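Long-range contacts in CocE/NonD family hydrolase (Staphylococcus aureus subsp. aureus COL, PDB 3III), which probably acts as a hydrolase with an alpha/beta-hydrolase catalytic domain related to X-Pro dipeptidyl-peptidases: residues Y293-K298 with F341-F346; P331-Y335 with F346-F352. Residue numbers count along the deposited sequence, not the author numbering.

Contact 1 (Y293-K298 with F341-F346); sequences YVHGRK and FYKGEF
Strands 293-295 and 343-346 run almost antiparallel (162°), but their axes stay 9.2 Å apart because strand 333-338 lies between them. H295 and F346 have CA atoms 8.1 Å apart; the loops converge to 6.4 Å between the CA atoms of R297 and Y342. Y342 adopts left-handed helical backbone angles (56/32). F346 (chi1 m) points toward the other segment, its large phenyl ring long enough to reach across strand 333-338: F346 CE1 lies 3.7 Å from Y293 OH, and CZ 4.1 Å from H295 CB. R297 (chi1 and chi2 m) offers its CD methylene to the Y342 face, 3.6 Å from the centroid, a CH-pi contact with an off-centre cation-pi component (CZ to centroid 5.0 Å), and its charge to E336 in a salt bridge. K298 N donates to Y342 OH (3.1 Å), which also bonds E301. A water joins G296 O and Y342 N, 2.8 Å from each. K298 is the N-cap of helix 299-304; the contact joins this strand-loop-helix junction of the alpha/beta-hydrolase fold to the hairpin ending its sheet.

Contact 2 (P331-Y335 with F346-F352); sequences PHVIY and FKSASAF
V333 (chi1 t) is the apolar centre, its branched side chain filling the space beside small A349 (CB to CB 4.4 Å) and meeting F352, with V333 CG2 4.0 Å from F352 CB. Y335 (chi1 p) lies on the same face: its CE2 is 4.2 Å from A349 CB, and K347 CB sits over the ring, 4.1 Å from the centroid, in a CH-pi contact. On the other face I334 CG2 touches F346 CD1 (4.2 Å), while I334 CG1 lies 4.4 Å from S348 CB. The backbones beneath are extended and antiparallel: strands 333-335 and 346-349 approach to 4.6 Å at 158°. V333-A349 and Y335-K347 are hydrogen-bonded pairs: V333 N to A349 O is 3.0 Å, and A349 N to V333 O, Y335 N to K347 O and K347 N to Y335 O are each 2.9 Å. Between them I334-S348 is a non-hydrogen-bonded pair with CA atoms 4.3 Å apart.

Farther out, P331 CB packs on S348 CB (3.6 Å), and H332 CB lies 3.5 Å from S350 O. The polar ends of K347 and Y335 are met by the C-terminal part of the chain: K347 NZ, carried away by a long chain (chi2 to chi4 t), forms a salt bridge with E404, and Y335 OH hydrogen-bonds N560 and, through a water, S348 O.

The two strands form a beta hairpin. Strand 333-338 pairs on its other side with strand 290-295, where H332 stacks on W291, and F352 packs against helix 275-284 through F279 and F282.

How the contacts relate
Both contacts use strand 343-349, the outermost at this end of the large mixed sheet, and each has a more buried side on the inner strand (Y293, V294 and H295; V333 and Y335), while edge-strand residues such as K343 and S348 are exposed. Contact 2 pairs direct neighbours, so main-chain hydrogen bonds dominate and side chains divide between the sheet faces. Contact 1 links second neighbours, with strand 333-338 between them, so aromatic rings, the R297 side chain and a single main-chain-to-hydroxyl hydrogen bond make most of the contact. F346 belongs to both, reaching Y293 in contact 1 and flanking I334 in contact 2. They also meet directly: V294 N lies 2.7 Å from I334 O, a probable hydrogen bond.

Contact 1 (Y293-K298 with F341-F346)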
loop_
_atom_site.group_PDB
_atom_site.type_symbol
_atom_site.label_atom_id
_atom_site.label_comp_id
_atom_site.label_asym_id
_atom_site.label_seq_id
_atom_site.Cartn_x
_atom_site.Cartn_y
_atom_site.Cartn_z
ATOM N N TYR A 293 -10.175 7.077 1.013
ATOM C CA TYR A 293 -9.894 7.944 -0.133
ATOM C C TYR A 293 -8.971 7.168 -1.084
ATOM O O TYR A 293 -7.921 6.693 -0.648
ATOM C CB TYR A 293 -9.190 9.187 0.363
ATOM C CG TYR A 293 -8.657 10.111 -0.700
ATOM C CD1 TYR A 293 -9.507 10.829 -1.495
ATOM C CD2 TYR A 293 -7.290 10.227 -0.918
ATOM C CE1 TYR A 293 -9.019 11.642 -2.526
ATOM C CE2 TYR A 293 -6.785 11.065 -1.899
ATOM C CZ TYR A 293 -7.636 11.765 -2.691
ATOM O OH TYR A 293 -7.123 12.531 -3.692
ATOM N N VAL A 294 -9.365 7.038 -2.348
ATOM C CA VAL A 294 -8.584 6.320 -3.371
ATOM C C VAL A 294 -8.230 7.224 -4.529
ATOM O O VAL A 294 -9.104 7.797 -5.175
ATOM C CB VAL A 294 -9.268 5.066 -3.896
ATOM C CG1 VAL A 294 -8.272 4.159 -4.662
ATOM C CG2 VAL A 294 -9.960 4.231 -2.748
ATOM N N HIS A 295 -6.954 7.232 -4.886
ATOM C CA HIS A 295 -6.500 7.957 -6.075
ATOM C C HIS A 295 -5.615 7.093 -6.952
ATOM O O HIS A 295 -5.062 6.072 -6.482
ATOM C CB HIS A 295 -5.757 9.215 -5.649
ATOM C CG HIS A 295 -4.462 8.958 -4.955
ATOM N ND1 HIS A 295 -3.314 8.640 -5.654
ATOM C CD2 HIS A 295 -4.122 8.956 -3.651
ATOM C CE1 HIS A 295 -2.324 8.462 -4.795
ATOM N NE2 HIS A 295 -2.790 8.628 -3.571
ATOM N N GLY A 296 -5.468 7.520 -8.208
ATOM C CA GLY A 296 -4.598 6.873 -9.180
ATOM C C GLY A 296 -3.373 7.738 -9.553
ATOM O O GLY A 296 -2.899 7.713 -10.695
ATOM N N ARG A 297 -2.823 8.404 -8.558
ATOM C CA ARG A 297 -1.679 9.309 -8.699
ATOM C C ARG A 297 -0.491 8.786 -7.869
ATOM O O ARG A 297 -0.463 7.616 -7.487
ATOM C CB ARG A 297 -2.111 10.706 -8.239
ATOM C CG ARG A 297 -3.509 11.200 -8.818
ATOM C CD ARG A 297 -3.425 11.319 -10.282
ATOM N NE ARG A 297 -4.747 11.542 -10.886
ATOM C CZ ARG A 297 -5.259 12.710 -11.247
ATOM N NH1 ARG A 297 -4.608 13.846 -11.024
ATOM N NH2 ARG A 297 -6.486 12.723 -11.793
ATOM N N LYS A 298 0.508 9.637 -7.623
ATOM C CA LYS A 298 1.729 9.210 -6.970
ATOM C C LYS A 298 1.609 9.278 -5.419
ATOM O O LYS A 298 0.868 10.093 -4.871
ATOM C CB LYS A 298 2.906 10.057 -7.516
ATOM C CG LYS A 298 3.346 9.732 -8.910
ATOM C CD LYS A 298 4.161 10.882 -9.559
ATOM C CE LYS A 298 4.456 10.667 -11.016
ATOM N NZ LYS A 298 5.256 9.447 -11.413
ATOM N N PHE A 341 -3.286 8.756 -17.857
ATOM C CA PHE A 341 -2.244 9.064 -16.861
ATOM C C PHE A 341 -2.567 10.452 -16.320
ATOM O O PHE A 341 -2.596 11.453 -17.092
ATOM C CB PHE A 341 -0.834 9.011 -17.525
ATOM C CG PHE A 341 0.281 9.445 -16.632
ATOM C CD1 PHE A 341 0.932 8.551 -15.824
ATOM C CD2 PHE A 341 0.651 10.769 -16.587
ATOM C CE1 PHE A 341 1.947 8.963 -14.947
ATOM C CE2 PHE A 341 1.648 11.214 -15.704
ATOM C CZ PHE A 341 2.324 10.295 -14.904
ATOM N N TYR A 342 -2.764 10.545 -15.005
ATOM C CA TYR A 342 -3.071 11.878 -14.373
ATOM C C TYR A 342 -4.289 12.574 -14.969
ATOM O O TYR A 342 -4.370 13.837 -15.026
ATOM C CB TYR A 342 -1.820 12.760 -14.400
ATOM C CG TYR A 342 -1.034 12.587 -13.108
ATOM C CD1 TYR A 342 -0.478 11.349 -12.763
ATOM C CD2 TYR A 342 -0.928 13.648 -12.184
ATOM C CE1 TYR A 342 0.218 11.161 -11.563
ATOM C CE2 TYR A 342 -0.251 13.452 -10.952
ATOM C CZ TYR A 342 0.370 12.214 -10.694
ATOM O OH TYR A 342 1.054 12.008 -9.481
ATOM N N LYS A 343 -5.244 11.764 -15.401
ATOM C CA LYS A 343 -6.519 12.303 -15.926
ATOM C C LYS A 343 -7.605 11.359 -15.449
ATOM O O LYS A 343 -7.650 10.178 -15.829
ATOM C CB LYS A 343 -6.540 12.382 -17.423
ATOM C CG LYS A 343 -7.844 12.966 -17.988
ATOM C CD LYS A 343 -7.981 12.682 -19.472
ATOM C CE LYS A 343 -9.247 13.317 -20.079
ATOM N NZ LYS A 343 -10.468 12.607 -19.604
ATOM N N GLY A 344 -8.498 11.870 -14.630
ATOM C CA GLY A 344 -9.645 11.066 -14.149
ATOM C C GLY A 344 -10.657 11.900 -13.423
ATOM O O GLY A 344 -10.495 13.124 -13.319
ATOM N N GLU A 345 -11.698 11.260 -12.908
ATOM C CA GLU A 345 -12.789 11.956 -12.257
ATOM C C GLU A 345 -12.957 11.318 -10.878
ATOM O O GLU A 345 -12.936 10.086 -10.743
ATOM C CB GLU A 345 -14.041 11.753 -13.128
ATOM C CG GLU A 345 -15.311 12.158 -12.477
ATOM C CD GLU A 345 -16.589 11.974 -13.355
ATOM O OE1 GLU A 345 -16.593 11.254 -14.396
ATOM O OE2 GLU A 345 -17.595 12.550 -12.930
ATOM N N PHE A 346 -13.113 12.129 -9.844
ATOM C CA PHE A 346 -13.353 11.597 -8.542
ATOM C C PHE A 346 -14.862 11.485 -8.289
ATOM O O PHE A 346 -15.616 12.395 -8.595
ATOM C CB PHE A 346 -12.670 12.469 -7.496
ATOM C CG PHE A 346 -11.200 12.256 -7.428
ATOM C CD1 PHE A 346 -10.671 11.418 -6.487
ATOM C CD2 PHE A 346 -10.336 12.876 -8.332
ATOM C CE1 PHE A 346 -9.314 11.201 -6.389
ATOM C CE2 PHE A 346 -8.961 12.627 -8.275
ATOM C CZ PHE A 346 -8.440 11.778 -7.283
HETATM O O HOH W 1 -3.423 8.435 -13.367
#

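Contact 2 (P331-Y335 with F346-F352)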
loop_
_atom_site.group_PDB
_atom_site.type_symbol
_atom_site.label_atom_id
_atom_site.label_comp_id
_atom_site.label_asym_id
_atom_site.label_seq_id
_atom_site.Cartn_x
_atom_site.Cartn_y
_atom_site.Cartn_z
ATOM N N PRO A 331 -18.455 11.610 2.361
ATOM C CA PRO A 331 -18.864 10.294 1.906
ATOM C C PRO A 331 -17.866 9.222 2.362
ATOM O O PRO A 331 -16.648 9.484 2.404
ATOM C CB PRO A 331 -18.852 10.417 0.378
ATOM C CG PRO A 331 -18.921 11.832 0.064
ATOM C CD PRO A 331 -18.249 12.561 1.246
ATOM N N HIS A 332 -18.339 8.019 2.699
ATOM C CA HIS A 332 -17.388 7.017 3.244
ATOM C C HIS A 332 -16.320 6.565 2.262
ATOM O O HIS A 332 -15.276 6.096 2.656
ATOM C CB HIS A 332 -18.152 5.850 3.865
ATOM C CG HIS A 332 -18.857 6.264 5.109
ATOM N ND1 HIS A 332 -18.168 6.582 6.259
ATOM C CD2 HIS A 332 -20.160 6.536 5.355
ATOM C CE1 HIS A 332 -19.021 7.052 7.158
ATOM N NE2 HIS A 332 -20.240 7.024 6.634
ATOM N N VAL A 333 -16.581 6.686 0.974
ATOM C CA VAL A 333 -15.555 6.368 -0.024
ATOM C C VAL A 333 -15.486 7.475 -1.086
ATOM O O VAL A 333 -16.522 7.846 -1.671
ATOM C CB VAL A 333 -15.843 5.016 -0.768
ATOM C CG1 VAL A 333 -14.678 4.714 -1.759
ATOM C CG2 VAL A 333 -16.030 3.851 0.206
ATOM N N ILE A 334 -14.295 7.970 -1.342
ATOM C CA ILE A 334 -14.073 8.881 -2.428
ATOM C C ILE A 334 -13.006 8.164 -3.282
ATOM O O ILE A 334 -11.962 7.755 -2.764
ATOM C CB ILE A 334 -13.590 10.190 -1.892
ATOM C CG1 ILE A 334 -14.709 10.974 -1.128
ATOM C CG2 ILE A 334 -12.943 11.033 -3.016
ATOM C CD1 ILE A 334 -14.211 12.290 -0.490
ATOM N N TYR A 335 -13.262 8.040 -4.583
ATOM C CA TYR A 335 -12.347 7.312 -5.457
ATOM C C TYR A 335 -12.178 7.938 -6.813
ATOM O O TYR A 335 -13.129 8.501 -7.366
ATOM C CB TYR A 335 -12.828 5.845 -5.618
ATOM C CG TYR A 335 -14.187 5.710 -6.234
ATOM C CD1 TYR A 335 -14.346 5.470 -7.598
ATOM C CD2 TYR A 335 -15.329 5.852 -5.467
ATOM C CE1 TYR A 335 -15.569 5.375 -8.176
ATOM C CE2 TYR A 335 -16.589 5.781 -6.058
ATOM C CZ TYR A 335 -16.703 5.505 -7.415
ATOM O OH TYR A 335 -17.958 5.441 -8.005
ATOM N N PHE A 346 -13.113 12.129 -9.844
ATOM C CA PHE A 346 -13.353 11.597 -8.542
ATOM C C PHE A 346 -14.862 11.485 -8.289
ATOM O O PHE A 346 -15.616 12.395 -8.595
ATOM C CB PHE A 346 -12.670 12.469 -7.496
ATOM C CG PHE A 346 -11.200 12.256 -7.428
ATOM C CD1 PHE A 346 -10.671 11.418 -6.487
ATOM C CD2 PHE A 346 -10.336 12.876 -8.332
ATOM C CE1 PHE A 346 -9.314 11.201 -6.389
ATOM C CE2 PHE A 346 -8.961 12.627 -8.275
ATOM C CZ PHE A 346 -8.440 11.778 -7.283
ATOM N N LYS A 347 -15.264 10.351 -7.758
ATOM C CA LYS A 347 -16.639 10.031 -7.448
ATOM C C LYS A 347 -16.725 9.586 -5.972
ATOM O O LYS A 347 -15.702 9.470 -5.308
ATOM C CB LYS A 347 -17.174 8.954 -8.408
ATOM C CG LYS A 347 -17.204 9.445 -9.869
ATOM C CD LYS A 347 -17.941 8.442 -10.777
ATOM C CE LYS A 347 -18.271 9.030 -12.174
ATOM N NZ LYS A 347 -19.003 8.002 -13.044
ATOM N N SER A 348 -17.949 9.360 -5.464
ATOM C CA SER A 348 -18.101 8.923 -4.069
ATOM C C SER A 348 -19.114 7.803 -3.943
ATOM O O SER A 348 -19.935 7.596 -4.853
ATOM C CB SER A 348 -18.534 10.087 -3.211
ATOM O OG SER A 348 -19.738 10.604 -3.690
ATOM N N ALA A 349 -18.983 7.019 -2.877
ATOM C CA ALA A 349 -19.916 5.933 -2.557
ATOM C C ALA A 349 -20.025 5.747 -1.046
ATOM O O ALA A 349 -19.215 6.289 -0.296
ATOM C CB ALA A 349 -19.453 4.631 -3.218
ATOM N N SER A 350 -20.981 4.925 -0.608
ATOM C CA SER A 350 -21.268 4.726 0.800
ATOM C C SER A 350 -20.449 3.552 1.372
ATOM O O SER A 350 -20.332 3.384 2.603
ATOM C CB SER A 350 -22.790 4.483 0.939
ATOM O OG SER A 350 -23.099 3.256 0.300
ATOM N N ALA A 351 -19.824 2.776 0.486
ATOM C CA ALA A 351 -19.144 1.548 0.884
ATOM C C ALA A 351 -18.090 1.124 -0.152
ATOM O O ALA A 351 -18.199 1.476 -1.318
ATOM C CB ALA A 351 -20.151 0.374 1.074
ATOM N N PHE A 352 -17.113 0.357 0.310
ATOM C CA PHE A 352 -16.269 -0.443 -0.574
ATOM C C PHE A 352 -16.233 -1.864 -0.072
ATOM O O PHE A 352 -15.997 -2.058 1.096
ATOM C CB PHE A 352 -14.852 0.115 -0.695
ATOM C CG PHE A 352 -14.019 -0.658 -1.663
ATOM C CD1 PHE A 352 -13.985 -0.307 -2.983
ATOM C CD2 PHE A 352 -13.352 -1.775 -1.267
ATOM C CE1 PHE A 352 -13.259 -1.028 -3.884
ATOM C CE2 PHE A 352 -12.651 -2.535 -2.188
ATOM C CZ PHE A 352 -12.611 -2.135 -3.500
HETATM O O HOH W 2 -20.049 5.693 -6.850
#